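Local coordinates for lipoprotein (Mycoplasma mycoides subsp. capri, PDB 7ADK) that probably acts as a membrane-attached serine protease of the chymotrypsin-like PA clan, as in the mycoplasma enzymes that cleave antibodies, at residues 297-302 and 411-416; 498-503 and 730-735; 489-494 and 548-553. All coordinates share one frame; numbering follows the deposited sequence.

Overall arrangement
From the N terminus, the chain first forms contact 1, where 297-302 meets 411-416 and closes a mostly helical excursion of 108 intervening residues, standing between strands 289-293 and 421-433 of the antiparallel sheet. Next, contact 3 opens at strand 486-493, and contact 2 opens in the loop that follows it. Residues 548-553 then close contact 3, and 730-735 closes contact 2 much later, so these two cross. Contact 3 stays among elements of the antiparallel sheet; contact 2 links that part of the fold to the mixed sheet. Contacts 2 and 3 also touch, through Asp501 and Ala502 against Lys549 and Leu550, whereas contact 1 stands apart.

Contact 1: residues 297-302 and 411-416; sequences IQTFQT and EKKKEK
Gln298 and Lys412 carry the main polar link: the ammonium NZ of Lys412 donates to the amide oxygen OE1 of Gln298 at 2.8 Å. The two side chains cross at about a right angle, and the ammonium approaches bent away from the C=O direction, at 133°, and tilted from the carbonyl plane. The lysine chain turns at chi2 and chi3, which carries its end round to the amide. Beside this, Lys413 slides past Gln298 in the reverse direction, with CB of Lys413 4.1 Å from CG of Gln298. Its chain runs extended before bending at chi4, and NZ of Lys413 reaches OG1 of Thr299 in a weak hydrogen bond of 3.3 Å.

Here the two ends of a largely helical excursion between strands 289-293 and 421-433 come together: helix 299-313 leads out, helix 402-412 leads back, and the intervening chain contains no strand. Gln298 bends at chi2 (-51°), and the other end of its amide is held as well, since NE2 of Gln298 donates to OE1 of Gln301 at 3.0 Å. That second bond is consistent with the amide's orientation and helps hold it. Behind it, the backbone O of Gln298 receives Thr302 N. A type I turn runs from Lys412 to Glu415. Tyr409 of helix 402-412 packs against Gln298, Gln301 and Thr302.

Contact 2: residues 498-503 and 730-735; sequences KLEDAV and KDKNKN
With chi1 at -80° and an extended chain beyond CG, Glu500 reaches out to Lys732, which runs straight through chi2 and chi3 and turns only at the last torsion, chi4 (-72°), to present its ammonium. They come from opposite directions, and the reach is considerable: the CA atoms of Glu500 and Lys732, the nearest pair across the segments, are 12.3 Å apart. The result is a surface salt bridge. OE2 of Glu500 receives NZ of Lys732 at 2.9 Å on its syn lone pair, the side of the other oxygen; the bond from the same NZ to OE1 of Glu500 is weak, at 3.3 Å. Asp457 brings a like charge close to OE1 of Glu500, so the lysine probably eases that repulsion.

Each partner rises from a compact turn. Glu500 sits in the 3-10 turn 499-501, where OD2 of Asp501 receives the backbone N of Lys498 at 3.1 Å, met from above the carboxylate plane, and Asp501 N is bonded in return to Lys498 O. Leu499 O takes both Ala502 N and Val503 N, leading into the next strand. Lys732 opens a type I' turn ending at Asn735, with Asn733 and Lys734 both at positive phi. Across its base, ND2 of Asn735 donates almost straight, at 176°, to OD1 of Asp731.

That turn joins the antiparallel strands 727-730 and 737-747 of the mixed sheet as a beta hairpin. The 3-10 turn lies in the loop between strands 486-493 and 503-507 of the antiparallel sheet, with Leu499 packed on Tyr556 of strand 556-562 and Phe462 of strand 461-467.

Contact 3: residues 489-494 and 548-553; sequences FTFSPI and AKLLDK
Phe491 meets two consecutive leucines, Leu550 over a face of its ring and Leu551 at the edge, where the loop leaving strand 541-546 returns past strand 486-493 in the antiparallel sheet. The sheet is consistent with one of the two beta-barrels expected of a PA-clan peptidase; the contact packs the loop 548-553 against strand 486-493, with its three central residues buried. The tight part is made mainly by apolar side chains. With CG of Phe491 beside its own backbone N (chi1 -52°), the ring projects from the strand to the loop, and the Leu550 and Phe491 side chains cross at about a right angle. CD1 of Leu550 is above the centre of one face, 4.1 Å from the ring centroid and 9° off the normal, a well-centred CH-pi contact. Lower down the same side chain, CB of Leu550 touches CD2 of Phe491 at 3.7 Å. Leu551 arrives differently: it crosses the aromatic side chain obliquely and meets the ring in its plane.

The neighbours continue this core. Tyr558 and Phe547 also pack on Phe491, Leu550 reaches Ala502 and Phe462, and Leu551 is covered by Leu578 and Ile579 of helix 575-582.

Toward the end of the strand the fit slackens and solvent comes near. The CB of Ile494 is directed toward the loop, yet the residue finds only backbone there, as CG2 of Ile494 stands 4.5 Å from the carbonyl O of Lys553, an exposed residue whose CB is directed away from the strand. At the ring edge, by contrast, CD2 of Leu551 lies 3.8 Å from CE2 of Phe491.

Contact 1: residues 297-302 and 411-416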
loop_
_atom_site.group_PDB
_atom_site.type_symbol
_atom_site.label_atom_id
_atom_site.label_comp_id
_atom_site.label_asym_id
_atom_site.label_seq_id
_atom_site.Cartn_x
_atom_site.Cartn_y
_atom_site.Cartn_z
ATOM N N ILE B 297 6.949 2.988 27.810
ATOM C CA ILE B 297 7.819 2.390 26.770
ATOM C C ILE B 297 8.826 1.370 27.345
ATOM O O ILE B 297 9.145 0.368 26.712
ATOM C CB ILE B 297 8.615 3.509 26.017
ATOM C CG1 ILE B 297 7.710 4.478 25.229
ATOM C CG2 ILE B 297 9.706 2.945 25.092
ATOM C CD1 ILE B 297 8.437 5.576 24.454
ATOM N N GLN B 298 9.359 1.636 28.535
ATOM C CA GLN B 298 10.692 1.173 28.942
ATOM C C GLN B 298 10.969 -0.310 29.237
ATOM O O GLN B 298 12.144 -0.663 29.214
ATOM C CB GLN B 298 11.179 2.055 30.106
ATOM C CG GLN B 298 11.165 3.568 29.825
ATOM C CD GLN B 298 11.860 3.982 28.535
ATOM O OE1 GLN B 298 11.415 4.858 27.819
ATOM N NE2 GLN B 298 12.973 3.392 28.183
ATOM N N THR B 299 9.991 -1.188 29.484
ATOM C CA THR B 299 10.252 -2.601 29.872
ATOM C C THR B 299 10.936 -3.436 28.774
ATOM O O THR B 299 11.701 -4.354 29.067
ATOM C CB THR B 299 8.943 -3.252 30.352
ATOM O OG1 THR B 299 8.535 -2.630 31.557
ATOM C CG2 THR B 299 9.004 -4.744 30.654
ATOM N N PHE B 300 10.766 -3.074 27.504
ATOM C CA PHE B 300 11.598 -3.592 26.415
ATOM C C PHE B 300 13.068 -3.155 26.571
ATOM O O PHE B 300 13.983 -3.954 26.396
ATOM C CB PHE B 300 10.980 -3.138 25.075
ATOM C CG PHE B 300 11.891 -3.166 23.857
ATOM C CD1 PHE B 300 12.593 -4.336 23.518
ATOM C CD2 PHE B 300 12.065 -2.009 23.077
ATOM C CE1 PHE B 300 13.488 -4.342 22.438
ATOM C CE2 PHE B 300 12.969 -2.008 22.007
ATOM C CZ PHE B 300 13.682 -3.172 21.688
ATOM N N GLN B 301 13.318 -1.900 26.934
ATOM C CA GLN B 301 14.648 -1.291 26.922
ATOM C C GLN B 301 15.478 -1.588 28.175
ATOM O O GLN B 301 16.701 -1.667 28.079
ATOM C CB GLN B 301 14.513 0.221 26.685
ATOM C CG GLN B 301 13.763 0.539 25.380
ATOM C CD GLN B 301 13.972 1.963 24.866
ATOM O OE1 GLN B 301 14.398 2.880 25.553
ATOM N NE2 GLN B 301 13.648 2.208 23.623
ATOM N N THR B 302 14.880 -1.792 29.348
ATOM C CA THR B 302 15.642 -2.230 30.532
ATOM C C THR B 302 16.221 -3.625 30.299
ATOM O O THR B 302 17.429 -3.816 30.404
ATOM C CB THR B 302 14.809 -2.195 31.821
ATOM O OG1 THR B 302 13.654 -2.981 31.696
ATOM C CG2 THR B 302 14.362 -0.781 32.180
ATOM N N GLU B 411 13.424 6.368 35.573
ATOM C CA GLU B 411 12.781 7.670 35.810
ATOM C C GLU B 411 11.947 8.173 34.618
ATOM O O GLU B 411 10.895 8.769 34.850
ATOM C CB GLU B 411 13.759 8.733 36.336
ATOM C CG GLU B 411 14.779 9.290 35.343
ATOM C CD GLU B 411 15.446 10.565 35.870
ATOM O OE1 GLU B 411 14.783 11.626 35.929
ATOM O OE2 GLU B 411 16.642 10.542 36.221
ATOM N N LYS B 412 12.306 7.860 33.364
ATOM C CA LYS B 412 11.441 8.145 32.203
ATOM C C LYS B 412 10.136 7.341 32.255
ATOM O O LYS B 412 9.078 7.867 31.941
ATOM C CB LYS B 412 12.185 7.900 30.879
ATOM C CG LYS B 412 11.617 8.825 29.784
ATOM C CD LYS B 412 11.473 8.183 28.408
ATOM C CE LYS B 412 12.809 7.779 27.775
ATOM N NZ LYS B 412 12.596 7.035 26.506
ATOM N N LYS B 413 10.184 6.106 32.761
ATOM C CA LYS B 413 9.037 5.227 33.067
ATOM C C LYS B 413 8.034 5.845 34.062
ATOM O O LYS B 413 6.887 5.413 34.103
ATOM C CB LYS B 413 9.617 3.889 33.570
ATOM C CG LYS B 413 8.594 2.781 33.858
ATOM C CD LYS B 413 9.274 1.451 34.193
ATOM C CE LYS B 413 8.301 0.362 34.668
ATOM N NZ LYS B 413 7.483 -0.237 33.607
ATOM N N LYS B 414 8.421 6.865 34.842
ATOM C CA LYS B 414 7.527 7.569 35.784
ATOM C C LYS B 414 6.816 8.788 35.182
ATOM O O LYS B 414 5.955 9.360 35.848
ATOM C CB LYS B 414 8.262 7.945 37.087
ATOM C CG LYS B 414 9.177 6.831 37.613
ATOM C CD LYS B 414 9.666 7.055 39.047
ATOM C CE LYS B 414 10.899 6.211 39.409
ATOM N NZ LYS B 414 10.734 4.771 39.163
ATOM N N GLU B 415 7.135 9.220 33.956
ATOM C CA GLU B 415 6.399 10.290 33.261
ATOM C C GLU B 415 5.447 9.718 32.200
ATOM O O GLU B 415 5.834 8.950 31.324
ATOM C CB GLU B 415 7.322 11.384 32.691
ATOM C CG GLU B 415 8.401 10.943 31.696
ATOM C CD GLU B 415 9.067 12.124 30.987
ATOM O OE1 GLU B 415 8.374 12.884 30.273
ATOM O OE2 GLU B 415 10.291 12.312 31.146
ATOM N N LYS B 416 4.178 10.119 32.255
ATOM C CA LYS B 416 3.089 9.601 31.414
ATOM C C LYS B 416 2.978 10.370 30.090
ATOM O O LYS B 416 1.923 10.875 29.714
ATOM C CB LYS B 416 1.791 9.530 32.230
ATOM C CG LYS B 416 1.972 8.688 33.501
ATOM C CD LYS B 416 0.684 8.538 34.295
ATOM C CE LYS B 416 0.910 7.853 35.639
ATOM N NZ LYS B 416 1.375 6.488 35.536
#

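Contact 2: residues 498-503 and 730-735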
loop_
_atom_site.group_PDB
_atom_site.type_symbol
_atom_site.label_atom_id
_atom_site.label_comp_id
_atom_site.label_asym_id
_atom_site.label_seq_id
_atom_site.Cartn_x
_atom_site.Cartn_y
_atom_site.Cartn_z
ATOM N N LYS B 498 -10.696 -0.020 36.526
ATOM C CA LYS B 498 -9.538 -0.613 35.839
ATOM C C LYS B 498 -9.987 -1.399 34.606
ATOM O O LYS B 498 -11.043 -2.021 34.602
ATOM C CB LYS B 498 -8.726 -1.470 36.823
ATOM C CG LYS B 498 -8.200 -0.737 38.074
ATOM C CD LYS B 498 -7.207 0.401 37.816
ATOM C CE LYS B 498 -5.899 -0.104 37.205
ATOM N NZ LYS B 498 -4.941 0.975 36.923
ATOM N N LEU B 499 -9.190 -1.399 33.544
ATOM C CA LEU B 499 -9.558 -2.063 32.290
ATOM C C LEU B 499 -9.516 -3.602 32.395
ATOM O O LEU B 499 -10.332 -4.282 31.774
ATOM C CB LEU B 499 -8.699 -1.446 31.168
ATOM C CG LEU B 499 -9.322 -1.361 29.764
ATOM C CD1 LEU B 499 -10.763 -0.858 29.719
ATOM C CD2 LEU B 499 -8.532 -0.346 28.951
ATOM N N GLU B 500 -8.690 -4.152 33.296
ATOM C CA GLU B 500 -8.757 -5.561 33.713
ATOM C C GLU B 500 -10.027 -5.978 34.473
ATOM O O GLU B 500 -10.317 -7.168 34.558
ATOM C CB GLU B 500 -7.538 -6.014 34.536
ATOM C CG GLU B 500 -6.302 -6.362 33.698
ATOM C CD GLU B 500 -5.329 -7.269 34.474
ATOM O OE1 GLU B 500 -5.180 -7.123 35.691
ATOM O OE2 GLU B 500 -4.786 -8.231 33.912
ATOM N N ASP B 501 -10.834 -5.060 35.005
ATOM C CA ASP B 501 -12.122 -5.446 35.593
ATOM C C ASP B 501 -13.127 -5.952 34.542
ATOM O O ASP B 501 -14.107 -6.599 34.904
ATOM C CB ASP B 501 -12.730 -4.285 36.389
ATOM C CG ASP B 501 -11.839 -3.716 37.492
ATOM O OD1 ASP B 501 -10.990 -4.457 38.029
ATOM O OD2 ASP B 501 -12.024 -2.532 37.856
ATOM N N ALA B 502 -12.898 -5.673 33.254
ATOM C CA ALA B 502 -13.802 -5.982 32.147
ATOM C C ALA B 502 -13.185 -6.879 31.046
ATOM O O ALA B 502 -13.920 -7.540 30.312
ATOM C CB ALA B 502 -14.281 -4.648 31.587
ATOM N N VAL B 503 -11.854 -6.881 30.901
ATOM C CA VAL B 503 -11.091 -7.711 29.948
ATOM C C VAL B 503 -10.057 -8.565 30.681
ATOM O O VAL B 503 -9.184 -8.026 31.353
ATOM C CB VAL B 503 -10.410 -6.844 28.877
ATOM C CG1 VAL B 503 -9.571 -7.662 27.910
ATOM C CG2 VAL B 503 -11.436 -6.092 28.054
ATOM N N LYS B 730 4.619 -13.691 33.424
ATOM C CA LYS B 730 4.311 -13.236 34.779
ATOM C C LYS B 730 2.999 -13.862 35.246
ATOM O O LYS B 730 1.961 -13.668 34.629
ATOM C CB LYS B 730 4.301 -11.699 34.789
ATOM C CG LYS B 730 4.439 -11.060 36.162
ATOM C CD LYS B 730 4.762 -9.581 36.077
ATOM C CE LYS B 730 5.043 -8.958 37.438
ATOM N NZ LYS B 730 5.571 -7.595 37.350
ATOM N N ASP B 731 3.034 -14.621 36.326
ATOM C CA ASP B 731 1.853 -15.252 36.920
ATOM C C ASP B 731 1.128 -14.298 37.885
ATOM O O ASP B 731 1.747 -13.442 38.505
ATOM C CB ASP B 731 2.264 -16.561 37.588
ATOM C CG ASP B 731 1.090 -17.394 38.101
ATOM O OD1 ASP B 731 1.304 -18.201 39.029
ATOM O OD2 ASP B 731 -0.035 -17.274 37.568
ATOM N N LYS B 732 -0.186 -14.449 38.022
ATOM C CA LYS B 732 -1.021 -13.629 38.911
ATOM C C LYS B 732 -0.889 -14.060 40.387
ATOM O O LYS B 732 0.036 -14.784 40.757
ATOM C CB LYS B 732 -2.451 -13.594 38.331
ATOM C CG LYS B 732 -2.487 -12.667 37.106
ATOM C CD LYS B 732 -3.884 -12.434 36.561
ATOM C CE LYS B 732 -3.907 -11.422 35.417
ATOM N NZ LYS B 732 -3.679 -10.041 35.845
ATOM N N ASN B 733 -1.756 -13.540 41.257
ATOM C CA ASN B 733 -1.762 -13.739 42.709
ATOM C C ASN B 733 -0.416 -13.382 43.405
ATOM O O ASN B 733 -0.046 -13.958 44.430
ATOM C CB ASN B 733 -2.386 -15.097 43.095
ATOM C CG ASN B 733 -1.687 -16.366 42.658
ATOM O OD1 ASN B 733 -0.683 -16.788 43.196
ATOM N ND2 ASN B 733 -2.227 -17.053 41.714
ATOM N N LYS B 734 0.318 -12.406 42.862
ATOM C CA LYS B 734 1.637 -11.919 43.309
ATOM C C LYS B 734 2.769 -12.964 43.298
ATOM O O LYS B 734 3.767 -12.815 44.005
ATOM C CB LYS B 734 1.537 -11.119 44.619
ATOM C CG LYS B 734 0.569 -9.939 44.542
ATOM C CD LYS B 734 0.854 -8.855 45.573
ATOM C CE LYS B 734 0.732 -9.261 47.028
ATOM N NZ LYS B 734 -0.612 -9.493 47.451
ATOM N N ASN B 735 2.643 -14.020 42.500
ATOM C CA ASN B 735 3.730 -14.955 42.218
ATOM C C ASN B 735 4.832 -14.287 41.355
ATOM O O ASN B 735 4.653 -13.192 40.820
ATOM C CB ASN B 735 3.105 -16.209 41.582
ATOM C CG ASN B 735 4.039 -17.402 41.438
ATOM O OD1 ASN B 735 5.060 -17.530 42.102
ATOM N ND2 ASN B 735 3.717 -18.330 40.575
#

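Contact 3: residues 489-494 and 548-553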
loop_
_atom_site.group_PDB
_atom_site.type_symbol
_atom_site.label_atom_id
_atom_site.label_comp_id
_atom_site.label_asym_id
_atom_site.label_seq_id
_atom_site.Cartn_x
_atom_site.Cartn_y
_atom_site.Cartn_z
ATOM N N PHE B 489 -13.568 -0.200 17.555
ATOM C CA PHE B 489 -14.225 0.105 18.819
ATOM C C PHE B 489 -13.154 0.231 19.891
ATOM O O PHE B 489 -12.495 -0.753 20.197
ATOM C CB PHE B 489 -15.242 -0.999 19.156
ATOM C CG PHE B 489 -16.253 -1.235 18.059
ATOM C CD1 PHE B 489 -15.947 -2.098 16.997
ATOM C CD2 PHE B 489 -17.465 -0.538 18.060
ATOM C CE1 PHE B 489 -16.823 -2.226 15.916
ATOM C CE2 PHE B 489 -18.350 -0.682 16.988
ATOM C CZ PHE B 489 -18.023 -1.511 15.908
ATOM N N THR B 490 -12.962 1.415 20.457
ATOM C CA THR B 490 -11.939 1.678 21.481
ATOM C C THR B 490 -12.601 1.963 22.813
ATOM O O THR B 490 -13.485 2.796 22.892
ATOM C CB THR B 490 -11.004 2.822 21.081
ATOM O OG1 THR B 490 -10.398 2.533 19.847
ATOM C CG2 THR B 490 -9.864 3.055 22.063
ATOM N N PHE B 491 -12.142 1.312 23.871
ATOM C CA PHE B 491 -12.667 1.419 25.223
ATOM C C PHE B 491 -11.609 1.978 26.163
ATOM O O PHE B 491 -10.438 1.602 26.099
ATOM C CB PHE B 491 -13.181 0.067 25.704
ATOM C CG PHE B 491 -14.161 -0.600 24.769
ATOM C CD1 PHE B 491 -13.688 -1.380 23.696
ATOM C CD2 PHE B 491 -15.543 -0.436 24.952
ATOM C CE1 PHE B 491 -14.592 -1.997 22.821
ATOM C CE2 PHE B 491 -16.442 -1.091 24.100
ATOM C CZ PHE B 491 -15.970 -1.870 23.036
ATOM N N SER B 492 -12.031 2.879 27.041
ATOM C CA SER B 492 -11.178 3.627 27.959
ATOM C C SER B 492 -11.830 3.730 29.337
ATOM O O SER B 492 -13.053 3.793 29.421
ATOM C CB SER B 492 -10.910 5.015 27.391
ATOM O OG SER B 492 -12.111 5.700 27.112
ATOM N N PRO B 493 -11.057 3.718 30.429
ATOM C CA PRO B 493 -11.582 3.741 31.792
ATOM C C PRO B 493 -12.049 5.131 32.253
ATOM O O PRO B 493 -11.518 6.157 31.832
ATOM C CB PRO B 493 -10.418 3.259 32.648
ATOM C CG PRO B 493 -9.185 3.744 31.905
ATOM C CD PRO B 493 -9.606 3.645 30.447
ATOM N N ILE B 494 -13.001 5.163 33.179
ATOM C CA ILE B 494 -13.595 6.365 33.773
ATOM C C ILE B 494 -13.746 6.159 35.293
ATOM O O ILE B 494 -13.868 5.031 35.771
ATOM C CB ILE B 494 -14.906 6.701 33.001
ATOM C CG1 ILE B 494 -14.611 7.719 31.909
ATOM C CG2 ILE B 494 -16.078 7.141 33.858
ATOM C CD1 ILE B 494 -15.804 8.173 31.086
ATOM N N ALA B 548 -21.132 -5.983 28.674
ATOM C CA ALA B 548 -22.118 -5.422 29.597
ATOM C C ALA B 548 -21.486 -4.576 30.721
ATOM O O ALA B 548 -22.189 -3.814 31.390
ATOM C CB ALA B 548 -22.966 -6.542 30.175
ATOM N N LYS B 549 -20.155 -4.638 30.893
ATOM C CA LYS B 549 -19.360 -3.647 31.630
ATOM C C LYS B 549 -18.179 -3.101 30.824
ATOM O O LYS B 549 -17.143 -2.800 31.384
ATOM C CB LYS B 549 -19.006 -4.099 33.057
ATOM C CG LYS B 549 -18.154 -5.368 33.158
ATOM C CD LYS B 549 -17.643 -5.575 34.584
ATOM C CE LYS B 549 -17.242 -7.020 34.813
ATOM N NZ LYS B 549 -16.603 -7.255 36.102
ATOM N N LEU B 550 -18.350 -2.918 29.519
ATOM C CA LEU B 550 -17.567 -1.959 28.723
ATOM C C LEU B 550 -18.467 -0.885 28.100
ATOM O O LEU B 550 -18.019 0.239 27.886
ATOM C CB LEU B 550 -16.769 -2.662 27.617
ATOM C CG LEU B 550 -15.555 -3.484 28.048
ATOM C CD1 LEU B 550 -14.946 -4.133 26.828
ATOM C CD2 LEU B 550 -14.475 -2.638 28.702
ATOM N N LEU B 551 -19.732 -1.208 27.830
ATOM C CA LEU B 551 -20.756 -0.256 27.394
ATOM C C LEU B 551 -21.525 0.390 28.565
ATOM O O LEU B 551 -22.446 1.178 28.356
ATOM C CB LEU B 551 -21.664 -0.939 26.369
ATOM C CG LEU B 551 -20.938 -1.583 25.186
ATOM C CD1 LEU B 551 -21.898 -2.339 24.321
ATOM C CD2 LEU B 551 -20.230 -0.569 24.357
ATOM N N ASP B 552 -21.123 0.098 29.805
ATOM C CA ASP B 552 -21.585 0.798 31.003
ATOM C C ASP B 552 -20.923 2.183 31.119
ATOM O O ASP B 552 -19.768 2.312 31.537
ATOM C CB ASP B 552 -21.327 -0.097 32.221
ATOM C CG ASP B 552 -21.881 0.451 33.537
ATOM O OD1 ASP B 552 -22.441 1.566 33.558
ATOM O OD2 ASP B 552 -21.778 -0.262 34.559
ATOM N N LYS B 553 -21.666 3.237 30.762
ATOM C CA LYS B 553 -21.186 4.625 30.650
ATOM C C LYS B 553 -20.731 5.259 31.970
ATOM O O LYS B 553 -20.011 6.255 31.949
ATOM C CB LYS B 553 -22.266 5.478 29.966
ATOM C CG LYS B 553 -22.473 5.101 28.496
ATOM C CD LYS B 553 -23.529 5.952 27.810
ATOM C CE LYS B 553 -23.778 5.543 26.368
ATOM N NZ LYS B 553 -24.779 6.310 25.701
#